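Long-range contacts in Crov588 (Cafeteriavirus, PDB 6NYR), which is of unknown function but builds a circular leucine-rich-repeat solenoid from FNIP repeats, a shape that may serve in binding other molecules: residues K41-I46 with F65-N70; H48-N53 with F71-L76; L366-D371 with V386-G391; L412-N417 with G435-Q440. One frame throughout, in Å; residues are numbered along the deposited sequence.

Contact 1: K41-I46 with F65-N70; sequences KFNQEI and FNKDVN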
loop_
_atom_site.group_PDB
_atom_site.type_symbol
_atom_site.label_atom_id
_atom_site.label_comp_id
_atom_site.label_asym_id
_atom_site.label_seq_id
_atom_site.Cartn_x
_atom_site.Cartn_y
_atom_site.Cartn_z
ATOM N N LYS A 41 -25.115 -5.480 0.716
ATOM C CA LYS A 41 -26.508 -5.652 0.333
ATOM C C LYS A 41 -27.195 -6.841 0.989
ATOM O O LYS A 41 -28.429 -6.910 0.954
ATOM C CB LYS A 41 -26.613 -5.789 -1.191
ATOM C CG LYS A 41 -26.259 -4.520 -1.958
ATOM C CD LYS A 41 -27.318 -3.442 -1.757
ATOM C CE LYS A 41 -27.052 -2.220 -2.629
ATOM N NZ LYS A 41 -28.142 -1.207 -2.520
ATOM N N PHE A 42 -26.448 -7.777 1.573
ATOM C CA PHE A 42 -27.075 -8.976 2.113
ATOM C C PHE A 42 -28.020 -8.621 3.256
ATOM O O PHE A 42 -27.635 -7.961 4.224
ATOM C CB PHE A 42 -26.018 -9.968 2.601
ATOM C CG PHE A 42 -26.601 -11.193 3.244
ATOM C CD1 PHE A 42 -27.181 -12.186 2.473
ATOM C CD2 PHE A 42 -26.572 -11.351 4.620
ATOM C CE1 PHE A 42 -27.725 -13.313 3.062
ATOM C CE2 PHE A 42 -27.110 -12.477 5.214
ATOM C CZ PHE A 42 -27.688 -13.459 4.433
ATOM N N ASN A 43 -29.272 -9.077 3.141
ATOM C CA ASN A 43 -30.290 -8.851 4.162
ATOM C C ASN A 43 -31.307 -9.994 4.081
ATOM O O ASN A 43 -32.442 -9.838 3.633
ATOM C CB ASN A 43 -30.953 -7.483 3.984
ATOM C CG ASN A 43 -31.795 -7.080 5.179
ATOM O OD1 ASN A 43 -31.604 -7.583 6.284
ATOM N ND2 ASN A 43 -32.733 -6.169 4.961
ATOM N N GLN A 44 -30.892 -11.176 4.533
ATOM C CA GLN A 44 -31.741 -12.360 4.527
ATOM C C GLN A 44 -31.546 -13.112 5.838
ATOM O O GLN A 44 -30.524 -12.961 6.515
ATOM C CB GLN A 44 -31.420 -13.276 3.338
ATOM C CG GLN A 44 -31.576 -12.619 1.972
ATOM C CD GLN A 44 -33.006 -12.254 1.639
ATOM O OE1 GLN A 44 -33.949 -12.860 2.148
ATOM N NE2 GLN A 44 -33.175 -11.251 0.783
ATOM N N GLU A 45 -32.539 -13.928 6.194
ATOM C CA GLU A 45 -32.450 -14.747 7.395
ATOM C C GLU A 45 -31.183 -15.593 7.374
ATOM O O GLU A 45 -30.715 -16.021 6.315
ATOM C CB GLU A 45 -33.671 -15.664 7.508
ATOM C CG GLU A 45 -35.012 -14.952 7.572
ATOM C CD GLU A 45 -35.240 -14.249 8.895
ATOM O OE1 GLU A 45 -34.696 -14.715 9.920
ATOM O OE2 GLU A 45 -35.956 -13.227 8.910
ATOM N N ILE A 46 -30.612 -15.818 8.556
ATOM C CA ILE A 46 -29.450 -16.689 8.682
ATOM C C ILE A 46 -29.605 -17.626 9.873
ATOM O O ILE A 46 -28.657 -18.326 10.255
ATOM C CB ILE A 46 -28.152 -15.870 8.811
ATOM C CG1 ILE A 46 -28.181 -14.983 10.062
ATOM C CG2 ILE A 46 -27.938 -14.998 7.581
ATOM C CD1 ILE A 46 -27.210 -15.412 11.138
ATOM N N PHE A 65 -27.925 -5.517 6.769
ATOM C CA PHE A 65 -28.597 -6.597 7.480
ATOM C C PHE A 65 -29.277 -6.085 8.744
ATOM O O PHE A 65 -28.642 -5.444 9.588
ATOM C CB PHE A 65 -27.564 -7.678 7.821
ATOM C CG PHE A 65 -28.098 -8.818 8.633
ATOM C CD1 PHE A 65 -28.803 -9.840 8.026
ATOM C CD2 PHE A 65 -27.868 -8.884 9.998
ATOM C CE1 PHE A 65 -29.288 -10.900 8.765
ATOM C CE2 PHE A 65 -28.350 -9.942 10.745
ATOM C CZ PHE A 65 -29.060 -10.954 10.124
ATOM N N ASN A 66 -30.583 -6.369 8.870
ATOM C CA ASN A 66 -31.296 -6.192 10.137
ATOM C C ASN A 66 -32.421 -7.230 10.211
ATOM O O ASN A 66 -33.607 -6.931 10.062
ATOM C CB ASN A 66 -31.857 -4.778 10.321
ATOM C CG ASN A 66 -32.351 -4.531 11.747
ATOM O OD1 ASN A 66 -32.053 -5.308 12.660
ATOM N ND2 ASN A 66 -33.102 -3.449 11.939
ATOM N N LYS A 67 -32.041 -8.481 10.443
ATOM C CA LYS A 67 -32.989 -9.552 10.705
ATOM C C LYS A 67 -32.857 -10.003 12.155
ATOM O O LYS A 67 -31.765 -9.974 12.730
ATOM C CB LYS A 67 -32.756 -10.751 9.776
ATOM C CG LYS A 67 -32.887 -10.444 8.296
ATOM C CD LYS A 67 -34.258 -9.887 7.958
ATOM C CE LYS A 67 -34.449 -9.774 6.455
ATOM N NZ LYS A 67 -35.692 -9.031 6.106
ATOM N N ASP A 68 -33.974 -10.424 12.748
ATOM C CA ASP A 68 -33.911 -11.049 14.064
ATOM C C ASP A 68 -33.072 -12.317 13.976
ATOM O O ASP A 68 -33.232 -13.119 13.054
ATOM C CB ASP A 68 -35.311 -11.361 14.586
ATOM C CG ASP A 68 -36.107 -10.108 14.890
ATOM O OD1 ASP A 68 -36.187 -9.224 14.011
ATOM O OD2 ASP A 68 -36.648 -10.005 16.013
ATOM N N VAL A 69 -32.154 -12.476 14.924
ATOM C CA VAL A 69 -31.186 -13.566 14.926
ATOM C C VAL A 69 -31.208 -14.188 16.314
ATOM O O VAL A 69 -30.738 -13.573 17.279
ATOM C CB VAL A 69 -29.778 -13.081 14.564
ATOM C CG1 VAL A 69 -28.786 -14.227 14.607
ATOM C CG2 VAL A 69 -29.776 -12.420 13.185
ATOM N N ASN A 70 -31.757 -15.398 16.423
ATOM C CA ASN A 70 -31.898 -16.042 17.718
ATOM C C ASN A 70 -31.404 -17.480 17.778
ATOM O O ASN A 70 -31.480 -18.093 18.850
ATOM C CB ASN A 70 -33.370 -16.007 18.165
ATOM C CG ASN A 70 -33.803 -14.635 18.635
ATOM O OD1 ASN A 70 -33.668 -14.302 19.812
ATOM N ND2 ASN A 70 -34.318 -13.829 17.713
#
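With CG anti to the backbone N (chi1 -168°), the Asn43 side chain reaches across to the backbone at 65-70, while the same choice at Phe65 (chi1 176°) lays its ring along 41-46. The result is one straight hydrogen bond: Asn66 N donates to Asn43 OD1 over 3.0 Å at 164°, the donor standing above the carbonyl plane. Asn66 passes the pattern on, its own OD1 accepting from Asn86 N, and Asn43 N in turn donates to Asn18 OD1. This is the asparagine ladder of a leucine-rich-repeat solenoid, where equivalent loops following successive parallel strands lie in step. The Phe65 ring is buried. Gln44 O sits at the ring edge, 3.3 Å from Phe65 CE1, and Lys67 N lies over the centre of one face. Ile46 CG1 meets Phe65 CZ at 4.1 Å, whereas Ile46 CD1 extends to Val69 CG1 at 4.0 Å. At the more exposed side of the contact Lys67, bent at chi2, folds back over Asn43, placing Lys67 CE 3.5 Å from Asn43 O. The Glu45 side chain crosses that of Lys67 at about a right angle, and Glu45 OE2 touches Lys67 CD; the charged ends stay apart, with Glu45 OE2 5.1 Å from Lys67 NZ.

Contact 2: H48-N53 with F71-L76; sequences HLIPSN and FLTESL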
loop_
_atom_site.group_PDB
_atom_site.type_symbol
_atom_site.label_atom_id
_atom_site.label_comp_id
_atom_site.label_asym_id
_atom_site.label_seq_id
_atom_site.Cartn_x
_atom_site.Cartn_y
_atom_site.Cartn_z
ATOM N N HIS A 48 -31.402 -20.681 10.806
ATOM C CA HIS A 48 -31.167 -22.113 10.697
ATOM C C HIS A 48 -30.451 -22.497 9.409
ATOM O O HIS A 48 -30.519 -23.658 8.990
ATOM C CB HIS A 48 -32.485 -22.878 10.804
ATOM C CG HIS A 48 -33.209 -22.654 12.093
ATOM N ND1 HIS A 48 -34.141 -21.653 12.263
ATOM C CD2 HIS A 48 -33.132 -23.303 13.278
ATOM C CE1 HIS A 48 -34.610 -21.699 13.497
ATOM N NE2 HIS A 48 -34.015 -22.691 14.133
ATOM N N LEU A 49 -29.754 -21.552 8.783
ATOM C CA LEU A 49 -29.204 -21.746 7.448
ATOM C C LEU A 49 -27.682 -21.713 7.446
ATOM O O LEU A 49 -27.071 -21.431 6.410
ATOM C CB LEU A 49 -29.758 -20.679 6.503
ATOM C CG LEU A 49 -31.269 -20.463 6.596
ATOM C CD1 LEU A 49 -31.696 -19.237 5.807
ATOM C CD2 LEU A 49 -32.006 -21.704 6.099
ATOM N N ILE A 50 -27.062 -22.000 8.585
ATOM C CA ILE A 50 -25.610 -21.924 8.711
ATOM C C ILE A 50 -25.073 -23.232 9.278
ATOM O O ILE A 50 -25.368 -23.563 10.437
ATOM C CB ILE A 50 -25.190 -20.749 9.612
ATOM C CG1 ILE A 50 -25.737 -19.424 9.087
ATOM C CG2 ILE A 50 -23.671 -20.692 9.730
ATOM C CD1 ILE A 50 -25.092 -18.958 7.805
ATOM N N PRO A 51 -24.311 -24.015 8.516
ATOM C CA PRO A 51 -23.736 -25.242 9.081
ATOM C C PRO A 51 -22.753 -24.889 10.192
ATOM O O PRO A 51 -22.310 -23.748 10.339
ATOM C CB PRO A 51 -23.043 -25.917 7.894
ATOM C CG PRO A 51 -22.849 -24.836 6.882
ATOM C CD PRO A 51 -23.958 -23.834 7.092
ATOM N N SER A 52 -22.400 -25.903 10.976
ATOM C CA SER A 52 -21.629 -25.688 12.193
ATOM C C SER A 52 -20.126 -25.708 11.964
ATOM O O SER A 52 -19.368 -25.616 12.934
ATOM C CB SER A 52 -21.999 -26.744 13.241
ATOM O OG SER A 52 -21.741 -28.049 12.760
ATOM N N ASN A 53 -19.674 -25.829 10.715
ATOM C CA ASN A 53 -18.247 -25.718 10.442
ATOM C C ASN A 53 -17.750 -24.276 10.480
ATOM O O ASN A 53 -16.563 -24.046 10.743
ATOM C CB ASN A 53 -17.925 -26.330 9.076
ATOM C CG ASN A 53 -18.705 -25.680 7.948
ATOM O OD1 ASN A 53 -19.803 -25.160 8.154
ATOM N ND2 ASN A 53 -18.138 -25.706 6.746
ATOM N N PHE A 71 -30.910 -18.044 16.676
ATOM C CA PHE A 71 -30.506 -19.443 16.653
ATOM C C PHE A 71 -29.162 -19.612 15.947
ATOM O O PHE A 71 -29.022 -20.352 14.975
ATOM C CB PHE A 71 -31.590 -20.299 15.997
ATOM C CG PHE A 71 -32.829 -20.435 16.829
ATOM C CD1 PHE A 71 -32.810 -21.198 17.985
ATOM C CD2 PHE A 71 -34.005 -19.799 16.473
ATOM C CE1 PHE A 71 -33.935 -21.327 18.767
ATOM C CE2 PHE A 71 -35.140 -19.924 17.254
ATOM C CZ PHE A 71 -35.103 -20.691 18.403
ATOM N N LEU A 72 -28.142 -18.927 16.456
ATOM C CA LEU A 72 -26.805 -19.142 15.933
ATOM C C LEU A 72 -26.295 -20.523 16.335
ATOM O O LEU A 72 -26.662 -21.067 17.383
ATOM C CB LEU A 72 -25.826 -18.093 16.462
ATOM C CG LEU A 72 -25.827 -16.681 15.884
ATOM C CD1 LEU A 72 -25.930 -16.660 14.389
ATOM C CD2 LEU A 72 -26.972 -15.917 16.548
ATOM N N THR A 73 -25.426 -21.080 15.496
ATOM C CA THR A 73 -24.786 -22.351 15.801
ATOM C C THR A 73 -24.101 -22.277 17.161
ATOM O O THR A 73 -23.547 -21.240 17.542
ATOM C CB THR A 73 -23.773 -22.694 14.703
ATOM O OG1 THR A 73 -24.449 -22.776 13.441
ATOM C CG2 THR A 73 -23.083 -24.015 14.992
ATOM N N GLU A 74 -24.148 -23.380 17.898
ATOM C CA GLU A 74 -23.475 -23.457 19.187
ATOM C C GLU A 74 -21.984 -23.783 19.015
ATOM O O GLU A 74 -21.306 -24.188 19.967
ATOM C CB GLU A 74 -24.155 -24.492 20.086
ATOM C CG GLU A 74 -23.753 -24.418 21.560
ATOM C CD GLU A 74 -24.295 -23.175 22.260
ATOM O OE1 GLU A 74 -25.532 -22.991 22.274
ATOM O OE2 GLU A 74 -23.491 -22.385 22.799
ATOM N N SER A 75 -21.488 -23.626 17.784
ATOM C CA SER A 75 -20.060 -23.657 17.495
ATOM C C SER A 75 -19.537 -22.313 17.010
ATOM O O SER A 75 -18.327 -22.172 16.796
ATOM C CB SER A 75 -19.747 -24.730 16.446
ATOM O OG SER A 75 -20.130 -26.020 16.893
ATOM N N LEU A 76 -20.411 -21.321 16.827
ATOM C CA LEU A 76 -19.944 -19.964 16.558
ATOM C C LEU A 76 -19.068 -19.472 17.705
ATOM O O LEU A 76 -19.411 -19.640 18.881
ATOM C CB LEU A 76 -21.103 -18.996 16.375
ATOM C CG LEU A 76 -21.464 -18.497 14.976
ATOM C CD1 LEU A 76 -22.212 -17.155 15.154
ATOM C CD2 LEU A 76 -20.291 -18.334 14.060
#
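The rings of His48 and Phe71 lie side by side and point the same way, but their planes are inclined by 31° and their centroids are 4.9 Å apart, so the overlap is oblique. His48 CE1 comes within 3.6 Å of Phe71 CD2, and His48 NE2 lies over one face of the phenyl ring. Phe71 CB in turn sits over a face of the imidazole, a CH-pi contact 4.2 Å from the His48 ring centroid. Both side chains carry CG anti to the carbonyl carbon, which sets the two rings alongside each other at the exposed end of the contact.

Farther along, Thr73 divides its branches. Thr73 CG2, anti to the backbone N, packs against Ser52 CB at 3.4 Å, while Thr73 OG1, anti to the carbonyl carbon, turns to Ile50 O at 3.2 Å. Ser75 adds its CB against Ser52 O, 3.6 Å away.

Thr73 and Ser75 belong to a type I beta turn from Thr73 to Leu76, closed by Leu76 N donating to Thr73 O. At the other end Asp47 OD1 accepts from Phe71 N, fixing the backbone beside the aromatic pair. Behind 48-53, Pro51 rests on Tyr25 and Leu28 of helix 25-28. Such stacking of irregular segments, each leading into the next parallel strand, is characteristic of the outer wall of a leucine-rich-repeat solenoid.

Contact 3: L366-D371 with V386-G391; sequences LTFGDD and VHLSFG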
loop_
_atom_site.group_PDB
_atom_site.type_symbol
_atom_site.label_atom_id
_atom_site.label_comp_id
_atom_site.label_asym_id
_atom_site.label_seq_id
_atom_site.Cartn_x
_atom_site.Cartn_y
_atom_site.Cartn_z
ATOM N N LEU A 366 20.773 9.962 2.297
ATOM C CA LEU A 366 20.602 11.409 2.359
ATOM C C LEU A 366 19.499 11.806 1.395
ATOM O O LEU A 366 19.642 11.631 0.179
ATOM C CB LEU A 366 21.902 12.133 2.006
ATOM C CG LEU A 366 21.831 13.661 1.957
ATOM C CD1 LEU A 366 21.400 14.219 3.301
ATOM C CD2 LEU A 366 23.167 14.245 1.525
ATOM N N THR A 367 18.408 12.343 1.932
ATOM C CA THR A 367 17.264 12.776 1.140
ATOM C C THR A 367 17.048 14.264 1.366
ATOM O O THR A 367 16.823 14.697 2.502
ATOM C CB THR A 367 16.012 11.972 1.508
ATOM O OG1 THR A 367 16.244 10.585 1.215
ATOM C CG2 THR A 367 14.801 12.469 0.744
ATOM N N PHE A 368 17.104 15.036 0.285
ATOM C CA PHE A 368 16.828 16.462 0.337
ATOM C C PHE A 368 15.351 16.714 0.065
ATOM O O PHE A 368 14.641 15.870 -0.488
ATOM C CB PHE A 368 17.679 17.238 -0.676
ATOM C CG PHE A 368 19.125 17.366 -0.287
ATOM C CD1 PHE A 368 19.507 18.242 0.716
ATOM C CD2 PHE A 368 20.104 16.632 -0.937
ATOM C CE1 PHE A 368 20.834 18.369 1.074
ATOM C CE2 PHE A 368 21.434 16.762 -0.583
ATOM C CZ PHE A 368 21.797 17.632 0.422
ATOM N N GLY A 369 14.902 17.912 0.436
ATOM C CA GLY A 369 13.539 18.331 0.214
ATOM C C GLY A 369 13.383 19.212 -1.013
ATOM O O GLY A 369 14.279 19.342 -1.848
ATOM N N ASP A 370 12.206 19.830 -1.108
ATOM C CA ASP A 370 11.856 20.610 -2.288
ATOM C C ASP A 370 12.929 21.637 -2.636
ATOM O O ASP A 370 13.389 21.708 -3.781
ATOM C CB ASP A 370 10.518 21.322 -2.065
ATOM C CG ASP A 370 9.331 20.389 -2.133
ATOM O OD1 ASP A 370 9.515 19.196 -2.453
ATOM O OD2 ASP A 370 8.202 20.865 -1.896
ATOM N N ASP A 371 13.335 22.449 -1.660
ATOM C CA ASP A 371 13.992 23.710 -1.971
ATOM C C ASP A 371 15.510 23.641 -2.037
ATOM O O ASP A 371 16.129 24.582 -2.550
ATOM C CB ASP A 371 13.604 24.775 -0.937
ATOM C CG ASP A 371 12.216 25.327 -1.162
ATOM O OD1 ASP A 371 11.567 24.923 -2.150
ATOM O OD2 ASP A 371 11.770 26.164 -0.344
ATOM N N VAL A 386 25.385 5.681 0.214
ATOM C CA VAL A 386 24.961 4.792 -0.858
ATOM C C VAL A 386 23.733 5.319 -1.592
ATOM O O VAL A 386 23.543 4.975 -2.769
ATOM C CB VAL A 386 24.688 3.364 -0.333
ATOM C CG1 VAL A 386 25.867 2.850 0.480
ATOM C CG2 VAL A 386 23.409 3.327 0.489
ATOM N N HIS A 387 22.915 6.154 -0.953
ATOM C CA HIS A 387 21.600 6.530 -1.453
ATOM C C HIS A 387 21.462 8.039 -1.340
ATOM O O HIS A 387 21.501 8.586 -0.233
ATOM C CB HIS A 387 20.498 5.823 -0.656
ATOM C CG HIS A 387 19.128 5.994 -1.229
ATOM N ND1 HIS A 387 18.438 7.185 -1.162
ATOM C CD2 HIS A 387 18.308 5.118 -1.856
ATOM C CE1 HIS A 387 17.258 7.041 -1.739
ATOM N NE2 HIS A 387 17.154 5.795 -2.167
ATOM N N LEU A 388 21.308 8.710 -2.479
ATOM C CA LEU A 388 21.226 10.167 -2.529
ATOM C C LEU A 388 20.035 10.565 -3.387
ATOM O O LEU A 388 19.967 10.203 -4.567
ATOM C CB LEU A 388 22.517 10.776 -3.079
ATOM C CG LEU A 388 22.500 12.293 -3.271
ATOM C CD1 LEU A 388 22.245 13.002 -1.959
ATOM C CD2 LEU A 388 23.814 12.749 -3.885
ATOM N N SER A 389 19.100 11.303 -2.790
ATOM C CA SER A 389 17.892 11.766 -3.462
ATOM C C SER A 389 17.808 13.282 -3.362
ATOM O O SER A 389 17.828 13.835 -2.258
ATOM C CB SER A 389 16.655 11.108 -2.843
ATOM O OG SER A 389 15.472 11.489 -3.521
ATOM N N PHE A 390 17.706 13.944 -4.509
ATOM C CA PHE A 390 17.506 15.384 -4.571
ATOM C C PHE A 390 16.031 15.719 -4.780
ATOM O O PHE A 390 15.269 14.935 -5.350
ATOM C CB PHE A 390 18.333 16.012 -5.702
ATOM C CG PHE A 390 19.813 16.032 -5.443
ATOM C CD1 PHE A 390 20.374 17.005 -4.633
ATOM C CD2 PHE A 390 20.643 15.091 -6.024
ATOM C CE1 PHE A 390 21.734 17.033 -4.396
ATOM C CE2 PHE A 390 22.007 15.110 -5.794
ATOM C CZ PHE A 390 22.555 16.083 -4.975
ATOM N N GLY A 391 15.638 16.901 -4.299
ATOM C CA GLY A 391 14.282 17.393 -4.432
ATOM C C GLY A 391 14.048 18.159 -5.724
ATOM O O GLY A 391 14.854 18.137 -6.655
HETATM O O HOH W 1 13.706 13.760 -2.581
#
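Strands 365-367 and 387-389 are neighbouring parallel strands of the leucine-rich-repeat solenoid, and 366-371 and 386-391 pair in parallel register along them, then run on side by side. Leu366 is bridged with Leu388 and Thr367 with Ser389. Three nearly linear backbone bonds hold the pair: Leu366 N to His387 O, Ser389 N to Leu366 O, and Phe368 N to Ser389 O, the last 2.9 Å long at 179°. Each donor lies close to the acceptor's C=O axis.

Phe368 carries the packing beyond the bridges. Phe368 CB stands 3.8 Å from Ser389 O, and CG lies anti to the carbonyl carbon (chi1 -74°), turning the ring into the buried interior. From there Phe368 CD2 meets Phe390 CD1 at 3.7 Å, and Phe368 CE2, farther out, touches both Phe390 CE1 and Leu388 CD1, the latter at 4.1 Å. Phe390 adopts nearly the same first torsion, so the rings run alongside each other with planes only 11° apart, yet they are slid so far that they barely overlap. Phe372 and Phe394 stack on Phe368 and Phe390, respectively, extending the aromatic core. Leu366 CD2 and Leu388 CD1 pack side by side on the same buried face, while Thr367 and Ser389 occupy the other.

Past the strands the backbones remain close. Gly391 has no side chain, and a CB there would collide with Gly369 O; instead Gly391 CA makes a CA-H...O contact with Gly369 O at 3.2 Å. A water donates to Phe368 O at 3.1 Å and also hydrogen-bonds Ser389 OG.

Contact 4: L412-N417 with G435-Q440; sequences LGHNFN and GCKFNQ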
loop_
_atom_site.group_PDB
_atom_site.type_symbol
_atom_site.label_atom_id
_atom_site.label_comp_id
_atom_site.label_asym_id
_atom_site.label_seq_id
_atom_site.Cartn_x
_atom_site.Cartn_y
_atom_site.Cartn_z
ATOM N N LEU A 412 17.891 12.237 -9.262
ATOM C CA LEU A 412 17.857 13.671 -9.498
ATOM C C LEU A 412 16.406 14.129 -9.645
ATOM O O LEU A 412 15.550 13.404 -10.157
ATOM C CB LEU A 412 18.638 14.067 -10.751
ATOM C CG LEU A 412 20.160 14.087 -10.812
ATOM C CD1 LEU A 412 20.745 14.716 -9.539
ATOM C CD2 LEU A 412 20.763 12.717 -11.062
ATOM N N GLY A 413 16.136 15.351 -9.188
ATOM C CA GLY A 413 14.781 15.839 -9.026
ATOM C C GLY A 413 14.244 16.591 -10.233
ATOM O O GLY A 413 14.866 16.669 -11.293
ATOM N N HIS A 414 13.055 17.172 -10.040
ATOM C CA HIS A 414 12.295 17.773 -11.132
ATOM C C HIS A 414 13.132 18.718 -11.984
ATOM O O HIS A 414 13.126 18.629 -13.217
ATOM C CB HIS A 414 11.079 18.509 -10.561
ATOM C CG HIS A 414 10.075 18.922 -11.591
ATOM N ND1 HIS A 414 10.194 20.082 -12.327
ATOM C CD2 HIS A 414 8.933 18.327 -12.007
ATOM C CE1 HIS A 414 9.167 20.182 -13.152
ATOM N NE2 HIS A 414 8.388 19.131 -12.978
ATOM N N ASN A 415 13.834 19.655 -11.350
ATOM C CA ASN A 415 14.433 20.752 -12.097
ATOM C C ASN A 415 15.861 20.496 -12.553
ATOM O O ASN A 415 16.408 21.322 -13.292
ATOM C CB ASN A 415 14.432 22.045 -11.261
ATOM C CG ASN A 415 13.045 22.597 -11.028
ATOM O OD1 ASN A 415 12.065 22.114 -11.602
ATOM N ND2 ASN A 415 12.951 23.624 -10.193
ATOM N N PHE A 416 16.491 19.400 -12.138
ATOM C CA PHE A 416 17.893 19.218 -12.481
ATOM C C PHE A 416 18.049 19.121 -13.995
ATOM O O PHE A 416 17.439 18.262 -14.639
ATOM C CB PHE A 416 18.471 17.972 -11.822
ATOM C CG PHE A 416 19.936 17.788 -12.098
ATOM C CD1 PHE A 416 20.882 18.361 -11.270
ATOM C CD2 PHE A 416 20.363 17.074 -13.208
ATOM C CE1 PHE A 416 22.230 18.211 -11.527
ATOM C CE2 PHE A 416 21.705 16.920 -13.471
ATOM C CZ PHE A 416 22.643 17.490 -12.631
ATOM N N ASN A 417 18.880 19.993 -14.558
ATOM C CA ASN A 417 19.143 19.990 -15.991
ATOM C C ASN A 417 20.519 20.597 -16.257
ATOM O O ASN A 417 20.680 21.494 -17.086
ATOM C CB ASN A 417 18.051 20.751 -16.744
ATOM C CG ASN A 417 18.179 20.617 -18.250
ATOM O OD1 ASN A 417 18.747 19.645 -18.755
ATOM N ND2 ASN A 417 17.659 21.599 -18.977
ATOM N N GLY A 435 15.000 13.328 -13.413
ATOM C CA GLY A 435 13.692 13.906 -13.207
ATOM C C GLY A 435 13.118 14.526 -14.468
ATOM O O GLY A 435 13.584 14.307 -15.589
ATOM N N CYS A 436 12.072 15.330 -14.263
ATOM C CA CYS A 436 11.300 15.873 -15.377
ATOM C C CYS A 436 12.192 16.585 -16.387
ATOM O O CYS A 436 12.174 16.263 -17.581
ATOM C CB CYS A 436 10.229 16.826 -14.832
ATOM S SG CYS A 436 9.192 17.638 -16.069
ATOM N N LYS A 437 12.986 17.547 -15.926
ATOM C CA LYS A 437 13.580 18.531 -16.815
ATOM C C LYS A 437 14.914 18.126 -17.435
ATOM O O LYS A 437 15.383 18.824 -18.342
ATOM C CB LYS A 437 13.790 19.857 -16.073
ATOM C CG LYS A 437 12.554 20.658 -15.711
ATOM C CD LYS A 437 11.916 21.192 -16.986
ATOM C CE LYS A 437 10.960 22.329 -16.692
ATOM N NZ LYS A 437 11.793 23.571 -16.473
ATOM N N PHE A 438 15.547 17.046 -16.988
ATOM C CA PHE A 438 16.872 16.734 -17.508
ATOM C C PHE A 438 16.811 16.481 -19.010
ATOM O O PHE A 438 16.011 15.668 -19.486
ATOM C CB PHE A 438 17.469 15.516 -16.813
ATOM C CG PHE A 438 18.826 15.139 -17.340
ATOM C CD1 PHE A 438 19.963 15.787 -16.885
ATOM C CD2 PHE A 438 18.963 14.155 -18.305
ATOM C CE1 PHE A 438 21.210 15.448 -17.370
ATOM C CE2 PHE A 438 20.210 13.814 -18.793
ATOM C CZ PHE A 438 21.332 14.459 -18.327
ATOM N N ASN A 439 17.672 17.175 -19.754
ATOM C CA ASN A 439 17.693 17.081 -21.209
ATOM C C ASN A 439 19.028 17.582 -21.749
ATOM O O ASN A 439 19.064 18.478 -22.598
ATOM C CB ASN A 439 16.535 17.884 -21.804
ATOM C CG ASN A 439 16.353 17.634 -23.284
ATOM O OD1 ASN A 439 16.841 16.642 -23.820
ATOM N ND2 ASN A 439 15.653 18.537 -23.955
ATOM N N GLN A 440 20.125 17.019 -21.254
ATOM C CA GLN A 440 21.466 17.320 -21.728
ATOM C C GLN A 440 22.048 16.089 -22.412
ATOM O O GLN A 440 21.654 14.951 -22.146
ATOM C CB GLN A 440 22.377 17.761 -20.578
ATOM C CG GLN A 440 21.854 18.930 -19.766
ATOM C CD GLN A 440 21.794 20.221 -20.560
ATOM O OE1 GLN A 440 22.530 20.404 -21.533
ATOM N NE2 GLN A 440 20.916 21.127 -20.148
HETATM O O HOH W 2 16.053 16.203 -13.550
#
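Two successive loops of the leucine-rich-repeat solenoid, 412-417 and 435-440, stack here through an asparagine ladder and a shared water. Asn417 OD1 is gripped twice: Asn439 N donates at 2.9 Å and Gln440 NE2 at 3.0 Å, both from above the carbonyl plane. The same amide nitrogen, Gln440 NE2, also gives a weak bond to Asn417 O. Asn417 reaches this position with CG anti to the backbone N (chi1 -172°), while Gln440, bent at chi2 (-66°), crosses it at about a right angle. The ladder runs on in both directions, since Asn395 OD1 accepts from Asn417 N and Asn439 OD1 accepts from Asn461 N and Gln462 NE2.

At the turn from Gly413 to Phe416, a type I beta turn, His414 O accepts from Lys437 N at 2.9 Å, nearly along the C=O axis. Gly413 O already takes the turn's own bond from Phe416 N and receives a second from a water at 2.6 Å. That water donates to Phe416 O as well and accepts a weak bond from Gly435 N, so that one water joins two carbonyls of 412-417 to the Gly435 amide.

In the buried part of the contact Phe416 and Phe438 lie side by side, Phe416 CD2 to Phe438 CD1 being 3.9 Å, with Phe438 CD1 at the edge of the Phe416 ring. At the exposed end of the contact the His414 imidazole is held in rotation by His414 ND1, which donates in the ring plane to Asn415 OD1 at 2.9 Å. Cys436 CB lies over a face of this ring, 3.6 Å from the His414 centroid.

Overall arrangement
The four contacts sample one circular solenoid at two places on opposite sides of its centre. Contacts 1 and 2 join the same two successive turns near the N-terminus: their segments alternate along the chain, their centres are 14 Å apart, and they meet where Ile46 CD1 packs on Leu72 CD1 at 3.7 Å. Contacts 3 and 4 are neighbours too, also 14 Å between centres, but follow one another along the chain; Phe390 CD2 touches Leu412 CD1 at 3.5 Å. Between contacts 1 and 3 the centres are about 55 Å apart, and it is about 63 Å between the centres of contacts 2 and 4. Contacts 1 and 4 repeat the same asparagine-to-backbone bond at these distant places.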